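PDB 6F3H: exoribonuclease II, mitochondrial from Candida glabrata, which degrades RNA exonucleolytically in the 3'-to-5' direction, probably with the help of bound magnesium, as the nuclease component of the mitochondrial degradosome mtEXO. Local coordinates for residues Lys562-Asp567 with Asn654-Lys659; Lys374-Ala379 with Arg452-Arg457; Asp325-Gln330 with Cys337-Val342; Val40-Cys45 with Tyr64-Lys69; Lys178-Lys183 with Arg196-Glu201. The protein carries 1 engineered substitution. All coordinates share one frame; numbering follows the deposited sequence.

Contact 1 of 5, residues Lys562-Asp567 with Asn654-Lys659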
# COMPACT_ATOMS: atom_id res chain seq x y z
N LYS A 562 24.45 13.97 8.23
CA LYS A 562 24.47 13.33 9.53
C LYS A 562 23.81 11.96 9.48
O LYS A 562 24.38 10.96 9.94
CB LYS A 562 23.77 14.23 10.54
CG LYS A 562 23.94 13.84 11.99
CD LYS A 562 23.77 15.05 12.93
N ARG A 563 22.60 11.89 8.91
CA ARG A 563 21.83 10.64 8.86
C ARG A 563 22.64 9.54 8.20
O ARG A 563 22.58 8.39 8.63
CB ARG A 563 20.54 10.86 8.08
CG ARG A 563 19.42 11.56 8.83
CD ARG A 563 18.15 11.58 7.98
NE ARG A 563 18.03 10.34 7.24
CZ ARG A 563 17.77 10.23 5.94
NH1 ARG A 563 17.58 11.30 5.20
NH2 ARG A 563 17.70 9.03 5.37
N ILE A 564 23.40 9.88 7.17
CA ILE A 564 24.25 8.92 6.48
C ILE A 564 25.40 8.47 7.38
O ILE A 564 25.54 7.28 7.68
CB ILE A 564 24.78 9.51 5.17
CG1 ILE A 564 23.62 9.75 4.21
CG2 ILE A 564 25.86 8.62 4.61
CD1 ILE A 564 24.07 10.28 2.89
N HIS A 565 26.25 9.41 7.80
CA HIS A 565 27.48 9.01 8.49
C HIS A 565 27.26 8.55 9.91
O HIS A 565 28.12 7.82 10.44
CB HIS A 565 28.49 10.14 8.46
CG HIS A 565 28.98 10.42 7.09
ND1 HIS A 565 28.18 10.98 6.12
CD2 HIS A 565 30.17 10.17 6.50
CE1 HIS A 565 28.86 11.09 5.00
NE2 HIS A 565 30.08 10.61 5.20
N ASP A 566 26.15 8.92 10.53
CA ASP A 566 25.91 8.67 11.94
C ASP A 566 24.74 7.74 12.23
O ASP A 566 24.83 6.91 13.13
CB ASP A 566 25.68 9.99 12.67
CG ASP A 566 26.84 10.95 12.49
OD1 ASP A 566 27.66 10.76 11.56
OD2 ASP A 566 26.93 11.88 13.31
N ASP A 567 23.65 7.86 11.48
CA ASP A 567 22.52 6.95 11.67
C ASP A 567 22.58 5.80 10.70
O ASP A 567 21.68 4.96 10.70
CB ASP A 567 21.20 7.69 11.49
CG ASP A 567 21.12 8.93 12.33
OD1 ASP A 567 22.00 9.07 13.20
OD2 ASP A 567 20.19 9.74 12.11
N ASN A 654 29.61 2.66 0.24
CA ASN A 654 29.68 3.62 -0.86
C ASN A 654 28.87 4.88 -0.59
O ASN A 654 29.19 5.93 -1.14
CB ASN A 654 29.21 2.99 -2.16
CG ASN A 654 30.20 1.98 -2.70
OD1 ASN A 654 31.16 1.63 -2.02
ND2 ASN A 654 29.97 1.52 -3.93
N ILE A 655 27.86 4.81 0.26
CA ILE A 655 27.05 6.00 0.44
C ILE A 655 27.75 6.95 1.40
O ILE A 655 27.69 8.17 1.22
CB ILE A 655 25.65 5.59 0.93
CG1 ILE A 655 25.70 5.03 2.34
CG2 ILE A 655 25.05 4.56 -0.00
CD1 ILE A 655 24.39 5.11 3.08
N LYS A 656 28.46 6.42 2.40
CA LYS A 656 29.32 7.24 3.26
C LYS A 656 30.40 7.96 2.44
O LYS A 656 30.73 9.13 2.70
CB LYS A 656 29.94 6.36 4.33
CG LYS A 656 28.91 5.63 5.17
CD LYS A 656 29.43 5.39 6.57
CE LYS A 656 28.43 4.62 7.41
NZ LYS A 656 28.41 5.13 8.82
N LEU A 657 30.97 7.26 1.46
CA LEU A 657 32.12 7.72 0.69
C LEU A 657 31.74 8.75 -0.36
O LEU A 657 32.61 9.50 -0.81
CB LEU A 657 32.82 6.54 0.02
N GLY A 658 30.50 8.78 -0.80
CA GLY A 658 30.13 9.84 -1.70
C GLY A 658 29.38 9.35 -2.91
O GLY A 658 28.60 10.11 -3.47
N LYS A 659 29.63 8.13 -3.35
CA LYS A 659 28.86 7.62 -4.48
C LYS A 659 27.56 7.04 -3.94
O LYS A 659 27.58 6.16 -3.06
CB LYS A 659 29.66 6.57 -5.26
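Lys656, Ile564 and His565 carry most of the contact where two helices, 543-567 and 642-657, come together toward their C-terminal ends within the RNB domain. The lysine reaches across with its whole chain: its CG packs beside the methyl CG2 of Ile564, while a kink near the tip (chi4 -142°) leaves NZ 3.2 Å from His565 O. That bond is weak, and the stronger partner of the ammonium is OD1 of Asn568, a residue that follows in the chain. Ile564 supplies the apolar part. With CG2 anti to the backbone N (CG1 at chi1 -65°), this methyl lies 4.1 Å from CD1 of Ile655 and also rests against the backbone of the second helix, 3.9 Å from Ile655 O. His565 answers the lysine in the reverse direction. Its NE2 lies 3.0 Å from Lys656 O, but the N-H points well off line, at 122°, and the carbonyl oxygen meets the imidazole obliquely, giving another weak bond. The ring is steadied from its own helix, stacked on His561 and bonded through ND1 to His561 O. Two side chains thus cross in opposite directions, each reaching a main-chain carbonyl of the other's residue. Because both imidazole nitrogens face carbonyl oxygens, the protonated form of His565 may be favoured, although the nearby lysine charge would probably work against it.

Contact 2 of 5, residues Lys374-Ala379 with Arg452-Arg457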
# COMPACT_ATOMS: atom_id res chain seq x y z
N LYS A 374 -22.34 10.38 0.67
CA LYS A 374 -23.54 11.16 0.95
C LYS A 374 -23.44 11.85 2.31
O LYS A 374 -24.01 12.93 2.50
CB LYS A 374 -24.77 10.26 0.87
CG LYS A 374 -25.09 9.77 -0.54
CD LYS A 374 -26.60 9.62 -0.80
CE LYS A 374 -27.38 10.91 -0.48
NZ LYS A 374 -28.71 10.96 -1.17
N LEU A 375 -22.74 11.24 3.26
CA LEU A 375 -22.45 11.92 4.52
C LEU A 375 -21.37 12.97 4.33
O LEU A 375 -21.50 14.11 4.80
CB LEU A 375 -22.01 10.89 5.56
CG LEU A 375 -21.63 11.23 7.00
CD1 LEU A 375 -21.41 9.95 7.79
CD2 LEU A 375 -20.35 11.98 7.02
N TYR A 376 -20.27 12.60 3.68
CA TYR A 376 -19.13 13.49 3.53
C TYR A 376 -19.52 14.78 2.82
O TYR A 376 -19.01 15.85 3.15
CB TYR A 376 -18.03 12.81 2.73
CG TYR A 376 -16.98 12.16 3.57
CD1 TYR A 376 -17.29 11.61 4.80
CD2 TYR A 376 -15.66 12.12 3.15
CE1 TYR A 376 -16.32 11.01 5.57
CE2 TYR A 376 -14.68 11.55 3.91
CZ TYR A 376 -15.01 10.99 5.12
OH TYR A 376 -14.00 10.40 5.88
N ASP A 377 -20.40 14.68 1.84
CA ASP A 377 -20.78 15.87 1.10
C ASP A 377 -21.52 16.86 1.98
O ASP A 377 -21.39 18.07 1.79
CB ASP A 377 -21.64 15.47 -0.10
CG ASP A 377 -20.85 14.73 -1.15
OD1 ASP A 377 -19.60 14.77 -1.06
OD2 ASP A 377 -21.46 14.10 -2.04
N THR A 378 -22.29 16.38 2.95
CA THR A 378 -23.04 17.27 3.81
C THR A 378 -22.47 17.36 5.22
O THR A 378 -23.11 17.94 6.09
CB THR A 378 -24.51 16.86 3.87
OG1 THR A 378 -25.14 17.56 4.95
CG2 THR A 378 -24.65 15.36 4.10
N ALA A 379 -21.28 16.83 5.45
CA ALA A 379 -20.71 16.88 6.78
C ALA A 379 -19.98 18.20 6.95
O ALA A 379 -19.44 18.75 5.98
CB ALA A 379 -19.74 15.72 7.02
N ARG A 452 -14.96 7.67 12.22
CA ARG A 452 -14.93 6.24 11.93
C ARG A 452 -14.71 6.01 10.45
O ARG A 452 -13.90 5.17 10.04
CB ARG A 452 -16.23 5.59 12.34
CG ARG A 452 -16.53 5.43 13.80
CD ARG A 452 -17.86 4.65 13.92
NE ARG A 452 -18.77 4.87 12.77
CZ ARG A 452 -18.95 4.03 11.75
NH1 ARG A 452 -19.80 4.34 10.77
NH2 ARG A 452 -18.28 2.88 11.67
N VAL A 453 -15.44 6.74 9.62
CA VAL A 453 -15.29 6.60 8.18
C VAL A 453 -13.87 6.93 7.76
O VAL A 453 -13.24 6.22 6.97
CB VAL A 453 -16.29 7.50 7.46
CG1 VAL A 453 -16.06 7.43 5.97
CG2 VAL A 453 -17.67 7.10 7.84
N SER A 454 -13.34 8.03 8.30
CA SER A 454 -12.03 8.48 7.89
C SER A 454 -11.00 7.41 8.18
O SER A 454 -10.26 6.98 7.29
CB SER A 454 -11.69 9.76 8.64
OG SER A 454 -12.71 10.71 8.43
N LEU A 455 -11.05 6.87 9.38
CA LEU A 455 -10.11 5.82 9.75
C LEU A 455 -10.33 4.57 8.93
O LEU A 455 -9.40 3.78 8.73
CB LEU A 455 -10.26 5.52 11.23
CG LEU A 455 -9.98 6.76 12.09
CD1 LEU A 455 -10.42 6.51 13.52
CD2 LEU A 455 -8.50 7.14 12.05
N LYS A 456 -11.55 4.35 8.46
CA LYS A 456 -11.78 3.22 7.57
C LYS A 456 -11.04 3.43 6.26
O LYS A 456 -10.26 2.58 5.84
CB LYS A 456 -13.27 3.03 7.35
CG LYS A 456 -13.66 1.81 6.54
CD LYS A 456 -15.17 1.80 6.31
CE LYS A 456 -15.51 1.81 4.81
NZ LYS A 456 -14.89 2.90 3.97
N ARG A 457 -11.23 4.59 5.62
CA ARG A 457 -10.40 4.93 4.47
C ARG A 457 -9.01 5.24 4.97
O ARG A 457 -8.61 6.40 4.96
CB ARG A 457 -10.87 6.19 3.76
CG ARG A 457 -12.30 6.51 3.83
CD ARG A 457 -12.49 7.54 2.77
NE ARG A 457 -13.88 7.81 2.43
CZ ARG A 457 -14.25 8.70 1.51
NH1 ARG A 457 -13.32 9.40 0.86
NH2 ARG A 457 -15.52 8.89 1.21
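Tyr376 meets three residues of 452-457, and each of them uses a different kind of interaction. The first is a stack of the cation-pi type: the guanidinium of Arg457 lies flat on the phenol ring, centres 4.4 Å apart. Their planes differ by 22°, and Tyr376 CE2 sits over the middle of the guanidinium, 3.8 Å from Arg457 CZ. An extended chain from CG to NE carries the group there, and the arginine and tyrosine side chains run antiparallel to each other. NH2 is also bonded to Gln373 OE1, on the same helix as Tyr376, which helps fix the rotation of the guanidinium.

The pairing joins helix 369-378 to helix 449-456 of the RNB domain, whose far side packs through Leu455 on helix 703-716. Apolar contact comes next. CG1 of Val453, placed anti to the backbone N (chi1 175°), meets Tyr376 CE1 at 3.6 Å, approaching the ring obliquely, and Val450 touches the same tyrosine one turn earlier. Polar atoms gather at the phenol end, where Tyr376 OH lies 2.9 Å from Ser454 OG. Each hydroxyl has a clear main-chain partner as well: Met470 O for the tyrosine, Val450 O for the serine.

Contact 3 of 5, residues Asp325-Gln330 with Cys337-Val342; sequences DMYRDQ and CGKLLV
Tyr327 and Leu340 form the centre of this contact, in which a loop residue lays its aromatic side chain against the helix that follows. The methyl CD1 of Leu340, whose CG stands anti to the backbone N (chi1 180°), approaches the ring obliquely, 3.5 Å from Tyr327 CE2. Farther out along the ring, the hydroxyl end passes over the helix backbone: Tyr327 OH is 3.7 Å from Leu340 CA and equally near Lys339 C. The side chain of Lys339 adds aliphatic atoms, its CB lying 3.9 Å from Tyr327 OH and Lys339 CE approaching Tyr327 CE1. The hydroxyl finds its hydrogen-bonding partner in Glu343 OE1, at the end of the same helix, which anchors the tip of an otherwise apolar side chain.

A second shell holds the tyrosine in place. Met326, modelled as selenomethionine and poorly ordered, sets its CB over one ring face, offset from the middle. Two overlapping type I turns, Asp325 to Arg328 and Tyr327 to Gln330, shape the loop, and Gln330 NE2 ties back to Met326 O at 2.6 Å. Asp325 N is bonded to Asn281 OD1.

Leu336 flanks the tyrosine from the start of helix 334-343. That helix rests on its predecessors, with Leu340 packing on Leu299 of helix 293-303 and on Phe321 of helix 311-322, and the turns of 325-330 bridge from helix 311-322 into it.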
# COMPACT_ATOMS: atom_id res chain seq x y z
N ASP A 325 -15.88 -13.06 -34.07
CA ASP A 325 -14.88 -13.23 -35.13
C ASP A 325 -13.55 -12.61 -34.76
O ASP A 325 -12.51 -13.28 -34.77
CB ASP A 325 -15.38 -12.61 -36.43
CG ASP A 325 -16.64 -13.25 -36.91
OD1 ASP A 325 -17.63 -13.20 -36.16
OD2 ASP A 325 -16.63 -13.80 -38.02
N MSE A 326 -13.56 -11.33 -34.48
CA MSE A 326 -12.32 -10.62 -34.24
C MSE A 326 -11.53 -11.23 -33.12
O MSE A 326 -10.32 -11.37 -33.20
CB MSE A 326 -12.64 -9.19 -33.90
CG MSE A 326 -13.44 -8.54 -34.98
SE MSE A 326 -13.80 -6.77 -34.36
CE MSE A 326 -15.54 -7.12 -33.55
N TYR A 327 -12.24 -11.60 -32.06
CA TYR A 327 -11.62 -11.99 -30.81
C TYR A 327 -11.44 -13.48 -30.69
O TYR A 327 -11.08 -13.96 -29.62
CB TYR A 327 -12.46 -11.51 -29.64
CG TYR A 327 -12.62 -10.02 -29.59
CD1 TYR A 327 -11.58 -9.19 -29.21
CD2 TYR A 327 -13.82 -9.42 -29.95
CE1 TYR A 327 -11.72 -7.82 -29.17
CE2 TYR A 327 -13.97 -8.04 -29.91
CZ TYR A 327 -12.92 -7.24 -29.52
OH TYR A 327 -13.06 -5.88 -29.48
N ARG A 328 -11.67 -14.22 -31.77
CA ARG A 328 -11.97 -15.63 -31.59
C ARG A 328 -10.75 -16.44 -31.14
O ARG A 328 -10.88 -17.30 -30.27
CB ARG A 328 -12.55 -16.19 -32.89
CG ARG A 328 -12.83 -17.66 -32.83
CD ARG A 328 -13.54 -18.18 -34.09
NE ARG A 328 -14.86 -17.60 -34.33
CZ ARG A 328 -15.12 -16.78 -35.34
NH1 ARG A 328 -14.16 -16.42 -36.19
NH2 ARG A 328 -16.35 -16.30 -35.50
N ASP A 329 -9.57 -16.16 -31.69
CA ASP A 329 -8.41 -17.02 -31.47
C ASP A 329 -7.48 -16.55 -30.35
O ASP A 329 -6.42 -17.16 -30.17
CB ASP A 329 -7.62 -17.17 -32.77
N GLN A 330 -7.84 -15.50 -29.61
CA GLN A 330 -6.90 -14.76 -28.77
C GLN A 330 -7.05 -15.07 -27.29
O GLN A 330 -8.15 -15.34 -26.80
CB GLN A 330 -7.12 -13.28 -29.00
CG GLN A 330 -7.58 -13.01 -30.41
CD GLN A 330 -7.38 -11.58 -30.82
OE1 GLN A 330 -6.48 -10.90 -30.31
NE2 GLN A 330 -8.19 -11.11 -31.76
N CYS A 337 -11.17 -8.19 -22.56
CA CYS A 337 -12.49 -7.82 -22.08
C CYS A 337 -12.69 -6.33 -22.14
O CYS A 337 -13.80 -5.86 -22.41
CB CYS A 337 -12.69 -8.30 -20.65
SG CYS A 337 -12.77 -10.05 -20.51
N GLY A 338 -11.62 -5.57 -21.90
CA GLY A 338 -11.71 -4.13 -22.01
C GLY A 338 -12.01 -3.69 -23.43
O GLY A 338 -12.94 -2.92 -23.66
N LYS A 339 -11.23 -4.19 -24.39
CA LYS A 339 -11.46 -3.85 -25.79
C LYS A 339 -12.90 -4.13 -26.18
O LYS A 339 -13.57 -3.28 -26.78
CB LYS A 339 -10.55 -4.66 -26.71
CG LYS A 339 -9.08 -4.43 -26.50
CD LYS A 339 -8.30 -4.95 -27.70
CE LYS A 339 -9.04 -4.60 -28.99
NZ LYS A 339 -8.17 -4.65 -30.19
N LEU A 340 -13.41 -5.28 -25.80
CA LEU A 340 -14.76 -5.61 -26.19
C LEU A 340 -15.75 -4.70 -25.49
O LEU A 340 -16.61 -4.10 -26.12
CB LEU A 340 -15.06 -7.04 -25.85
CG LEU A 340 -16.49 -7.31 -26.27
CD1 LEU A 340 -16.57 -7.17 -27.77
CD2 LEU A 340 -16.92 -8.67 -25.86
N LEU A 341 -15.62 -4.61 -24.18
CA LEU A 341 -16.53 -3.79 -23.41
C LEU A 341 -16.53 -2.37 -23.92
O LEU A 341 -17.59 -1.74 -24.05
CB LEU A 341 -16.12 -3.85 -21.95
CG LEU A 341 -17.05 -3.14 -21.01
CD1 LEU A 341 -18.49 -3.36 -21.36
CD2 LEU A 341 -16.75 -3.65 -19.68
N VAL A 342 -15.35 -1.85 -24.25
CA VAL A 342 -15.28 -0.54 -24.87
C VAL A 342 -16.08 -0.54 -26.16
O VAL A 342 -16.82 0.39 -26.47
CB VAL A 342 -13.81 -0.17 -25.15
CG1 VAL A 342 -13.71 0.80 -26.31
CG2 VAL A 342 -13.15 0.40 -23.91

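Contact 4 of 5, residues Val40-Cys45 with Tyr64-Lys69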
# COMPACT_ATOMS: atom_id res chain seq x y z
N VAL A 40 5.78 -22.06 5.33
CA VAL A 40 5.21 -21.14 4.36
C VAL A 40 4.22 -21.85 3.46
O VAL A 40 4.27 -23.06 3.25
CB VAL A 40 6.30 -20.50 3.49
CG1 VAL A 40 7.14 -19.66 4.35
CG2 VAL A 40 7.10 -21.59 2.87
N LEU A 41 3.34 -21.04 2.91
CA LEU A 41 2.57 -21.38 1.73
C LEU A 41 3.11 -20.57 0.57
O LEU A 41 3.31 -19.36 0.69
CB LEU A 41 1.09 -21.08 1.93
CG LEU A 41 0.26 -22.25 2.39
CD1 LEU A 41 -1.15 -21.95 2.00
CD2 LEU A 41 0.75 -23.57 1.78
N LEU A 42 3.37 -21.24 -0.54
CA LEU A 42 3.86 -20.57 -1.72
C LEU A 42 2.76 -20.40 -2.76
O LEU A 42 1.74 -21.10 -2.75
CB LEU A 42 5.04 -21.34 -2.31
CG LEU A 42 6.37 -20.93 -1.71
CD1 LEU A 42 6.27 -20.65 -0.25
CD2 LEU A 42 7.40 -21.99 -1.97
N LYS A 43 2.97 -19.43 -3.66
CA LYS A 43 2.07 -19.26 -4.80
C LYS A 43 2.17 -20.44 -5.75
O LYS A 43 1.20 -20.75 -6.47
CB LYS A 43 2.38 -17.96 -5.52
CG LYS A 43 1.80 -16.74 -4.85
CD LYS A 43 2.35 -15.47 -5.46
CE LYS A 43 2.05 -14.24 -4.59
NZ LYS A 43 2.70 -12.97 -5.07
N GLN A 44 3.33 -21.08 -5.80
CA GLN A 44 3.47 -22.32 -6.54
C GLN A 44 2.66 -23.44 -5.89
O GLN A 44 1.81 -24.06 -6.54
CB GLN A 44 4.96 -22.70 -6.64
CG GLN A 44 5.90 -21.64 -7.24
CD GLN A 44 6.05 -20.34 -6.43
OE1 GLN A 44 5.16 -19.97 -5.66
NE2 GLN A 44 7.17 -19.65 -6.61
N CYS A 45 2.87 -23.68 -4.60
CA CYS A 45 2.31 -24.85 -3.94
C CYS A 45 1.20 -24.45 -2.98
O CYS A 45 1.33 -24.66 -1.77
CB CYS A 45 3.37 -25.61 -3.16
SG CYS A 45 4.96 -25.52 -3.89
N TYR A 64 15.07 -17.97 -2.07
CA TYR A 64 15.08 -18.81 -0.91
C TYR A 64 14.88 -20.25 -1.32
O TYR A 64 14.24 -20.55 -2.32
CB TYR A 64 13.98 -18.40 0.03
CG TYR A 64 14.25 -17.10 0.71
CD1 TYR A 64 14.09 -15.89 0.04
CD2 TYR A 64 14.66 -17.07 2.03
CE1 TYR A 64 14.35 -14.69 0.67
CE2 TYR A 64 14.90 -15.89 2.66
CZ TYR A 64 14.75 -14.69 2.00
OH TYR A 64 15.01 -13.52 2.69
N THR A 65 15.37 -21.14 -0.48
CA THR A 65 15.18 -22.55 -0.70
C THR A 65 14.14 -23.02 0.29
O THR A 65 14.26 -22.78 1.49
CB THR A 65 16.46 -23.32 -0.50
OG1 THR A 65 17.53 -22.61 -1.14
CG2 THR A 65 16.31 -24.69 -1.07
N PHE A 66 13.12 -23.65 -0.22
CA PHE A 66 12.09 -24.22 0.61
C PHE A 66 12.06 -25.71 0.38
O PHE A 66 12.38 -26.18 -0.71
CB PHE A 66 10.76 -23.63 0.28
CG PHE A 66 10.73 -22.18 0.36
CD1 PHE A 66 11.24 -21.41 -0.66
CD2 PHE A 66 10.19 -21.57 1.47
CE1 PHE A 66 11.20 -20.04 -0.58
CE2 PHE A 66 10.14 -20.22 1.56
CZ PHE A 66 10.65 -19.44 0.54
N ALA A 67 11.65 -26.46 1.39
CA ALA A 67 11.57 -27.90 1.30
C ALA A 67 10.12 -28.33 1.44
O ALA A 67 9.41 -27.84 2.32
CB ALA A 67 12.44 -28.54 2.37
N LYS A 68 9.68 -29.22 0.56
CA LYS A 68 8.35 -29.82 0.68
C LYS A 68 8.34 -31.02 1.62
O LYS A 68 9.37 -31.52 2.09
CB LYS A 68 7.74 -30.26 -0.65
CG LYS A 68 7.50 -29.24 -1.74
CD LYS A 68 6.35 -29.76 -2.60
CE LYS A 68 6.46 -29.39 -4.08
NZ LYS A 68 5.09 -29.20 -4.65
N LYS A 69 7.11 -31.48 1.88
CA LYS A 69 6.89 -32.66 2.69
C LYS A 69 7.70 -33.85 2.18
O LYS A 69 8.25 -34.62 2.97
CB LYS A 69 5.40 -32.98 2.62
CG LYS A 69 4.79 -33.64 3.79
CD LYS A 69 3.27 -33.38 3.79
CE LYS A 69 2.59 -33.73 2.45
NZ LYS A 69 1.08 -33.69 2.45
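Phe66 meets Leu42 with the face of its ring and Val40 at a slant, so that one aromatic side chain gathers two aliphatic ones from another strand. The methyl CD2 of Leu42 stands 4.0 Å above the ring plane of Phe66, displaced from the middle to the CG and CD1 side. This is a CH-pi contact, since the line from the Phe66 centroid to Leu42 CD2 leans only 19° from the ring normal. Val40 crosses the phenylalanine at about a right angle. Its CG2, lying between the backbone N and the carbonyl carbon, comes 3.4 Å from Phe66 CD2 and touches CE2 as well, while CG1 reaches only CE2, at 4.1 Å. The two aliphatic residues therefore meet different portions of one ring: the leucine lies over the CG-CD1 side, the valine against CD2 and CE2.

Farther along, the chemistry changes. Lys68 bends at its last two torsions and brings NZ to 3.8 Å from Cys45 SG, a looser approach at a partly exposed border.

The backbones stay well apart, with the CA atoms of Val40 and Phe66 8.4 Å from each other, because strand 50-54 runs between strands 39-42 and 64-68 in the sheet. Thr50 on that intervening strand, Ala76 on strand 73-76 and Val81 on strand 81-85 also touch Phe66. Side chains from all five strands thus converge on one interior, and the strand order, a four-strand meander with the fifth strand returning beside the first, is consistent with a small SH3-like barrel.

Contact 5 of 5, residues Lys178-Lys183 with Arg196-Glu201; sequences KNLNIK and RKVIDE
Val198 of helix 193-200 packs over the end of Leu180 and the carbonyl of Asn179, in the bend that follows helix 170-178, and its two methyl groups divide the contact between them. CG2 meets Leu180 3.6 Å from that residue's CD1, the two side chains crossing at about a right angle. CG1, held anti to the backbone N (chi1 -165°), lies instead over the main chain at Asn179: it is next to the carbonyl O and 4.0 Å from Asn179 CB. One valine thus touches a side chain with one branch and a peptide group with the other, and the backbones can come close, with the CA atoms of Leu180 and Val198 6.7 Å apart.

Leu180 also packs on Ile155 of the long helix 123-159. Ile199, the residue after the valine, lies on Leu159 of that same helix, which therefore underlies both segments. Polar bonds around Asn181, the N-cap residue of helix 182-186, help hold the bend. Its OD1 accepts a hydrogen bond from Glu184 N, and its own backbone N is bonded to Tyr194 OH, a second tie between the connection and helix 193-200.

Across the two segments the contact is van der Waals packing, methyl on methyl and methyl on a peptide carbonyl, with no directional bond among these touches. Shape and burial of Val198 and Leu180 hold them together, and the directional bonds beside them include those of Asn181.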
# COMPACT_ATOMS: atom_id res chain seq x y z
N LYS A 178 -11.66 -20.41 15.04
CA LYS A 178 -11.23 -21.26 16.13
C LYS A 178 -12.25 -21.26 17.27
O LYS A 178 -12.64 -22.33 17.76
CB LYS A 178 -9.87 -20.79 16.63
CG LYS A 178 -9.46 -21.40 17.92
CD LYS A 178 -8.96 -22.78 17.68
CE LYS A 178 -7.89 -23.16 18.67
NZ LYS A 178 -7.09 -24.29 18.13
N ASN A 179 -12.75 -20.09 17.64
CA ASN A 179 -13.51 -19.88 18.87
C ASN A 179 -14.99 -20.10 18.70
O ASN A 179 -15.78 -19.62 19.52
CB ASN A 179 -13.26 -18.48 19.42
CG ASN A 179 -11.85 -18.31 19.93
OD1 ASN A 179 -11.23 -19.28 20.37
ND2 ASN A 179 -11.33 -17.08 19.86
N LEU A 180 -15.40 -20.82 17.67
CA LEU A 180 -16.81 -20.92 17.34
C LEU A 180 -17.27 -22.36 17.39
O LEU A 180 -16.63 -23.24 16.80
CB LEU A 180 -17.08 -20.33 15.96
CG LEU A 180 -18.57 -20.24 15.68
CD1 LEU A 180 -19.25 -19.22 16.57
CD2 LEU A 180 -18.76 -19.84 14.25
N ASN A 181 -18.40 -22.58 18.07
CA ASN A 181 -19.07 -23.88 18.12
C ASN A 181 -20.30 -23.84 17.21
O ASN A 181 -21.25 -23.10 17.48
CB ASN A 181 -19.49 -24.25 19.54
CG ASN A 181 -20.56 -25.35 19.58
OD1 ASN A 181 -21.74 -25.08 19.79
ND2 ASN A 181 -20.15 -26.59 19.36
N ILE A 182 -20.29 -24.67 16.17
CA ILE A 182 -21.36 -24.61 15.19
C ILE A 182 -22.70 -24.94 15.84
O ILE A 182 -23.73 -24.35 15.50
CB ILE A 182 -21.05 -25.55 14.01
N LYS A 183 -22.69 -25.87 16.81
CA LYS A 183 -23.92 -26.31 17.47
C LYS A 183 -24.58 -25.17 18.26
O LYS A 183 -25.81 -25.02 18.23
CB LYS A 183 -23.63 -27.51 18.36
N ARG A 196 -22.69 -13.14 17.57
CA ARG A 196 -22.22 -11.79 17.84
C ARG A 196 -21.37 -11.77 19.10
O ARG A 196 -20.41 -10.99 19.19
CB ARG A 196 -23.41 -10.84 17.95
CG ARG A 196 -23.77 -10.17 16.62
CD ARG A 196 -25.23 -9.73 16.58
NE ARG A 196 -25.99 -10.39 15.51
N LYS A 197 -21.66 -12.66 20.05
CA LYS A 197 -20.80 -12.75 21.22
C LYS A 197 -19.40 -13.21 20.82
O LYS A 197 -18.41 -12.69 21.34
CB LYS A 197 -21.40 -13.68 22.27
N VAL A 198 -19.30 -14.14 19.87
CA VAL A 198 -17.98 -14.66 19.51
C VAL A 198 -17.19 -13.64 18.72
O VAL A 198 -15.95 -13.59 18.82
CB VAL A 198 -18.09 -15.98 18.73
CG1 VAL A 198 -16.73 -16.67 18.71
CG2 VAL A 198 -19.15 -16.88 19.32
N ILE A 199 -17.87 -12.84 17.92
CA ILE A 199 -17.18 -11.86 17.10
C ILE A 199 -16.56 -10.77 17.96
O ILE A 199 -15.36 -10.51 17.89
CB ILE A 199 -18.14 -11.25 16.07
CG1 ILE A 199 -18.67 -12.30 15.11
CG2 ILE A 199 -17.44 -10.13 15.35
CD1 ILE A 199 -19.74 -11.75 14.18
N ASP A 200 -17.38 -10.12 18.79
CA ASP A 200 -16.83 -9.12 19.68
C ASP A 200 -15.77 -9.73 20.58
O ASP A 200 -14.70 -9.15 20.76
CB ASP A 200 -17.95 -8.47 20.50
N GLU A 201 -16.00 -10.96 21.05
CA GLU A 201 -15.04 -11.66 21.90
C GLU A 201 -13.74 -11.98 21.19
O GLU A 201 -12.79 -12.44 21.84
CB GLU A 201 -15.64 -12.96 22.46

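In the fold
The five contacts are spread through the chain, none touching another; along the sequence they come in series in the order 4, 5, 3, 2, 1. Contacts 2 to 5 are buried, though an exposed residue joins in at contact 3 (Lys339) and contact 5 (Asn179), while contact 1 is partly buried. Contacts 1 and 2 both involve the RNB domain, yet lie on opposite sides of the chain's centre, about 44 Å apart between centres; the first mixes weak polar bonds with aliphatic packing, the second centres on a cation-aromatic stack. Contacts 3 and 5 each set a loop against a nearby helix by packing, with polar ties alongside. Contact 4 alone joins strands of one sheet, mostly by aromatic-aliphatic packing.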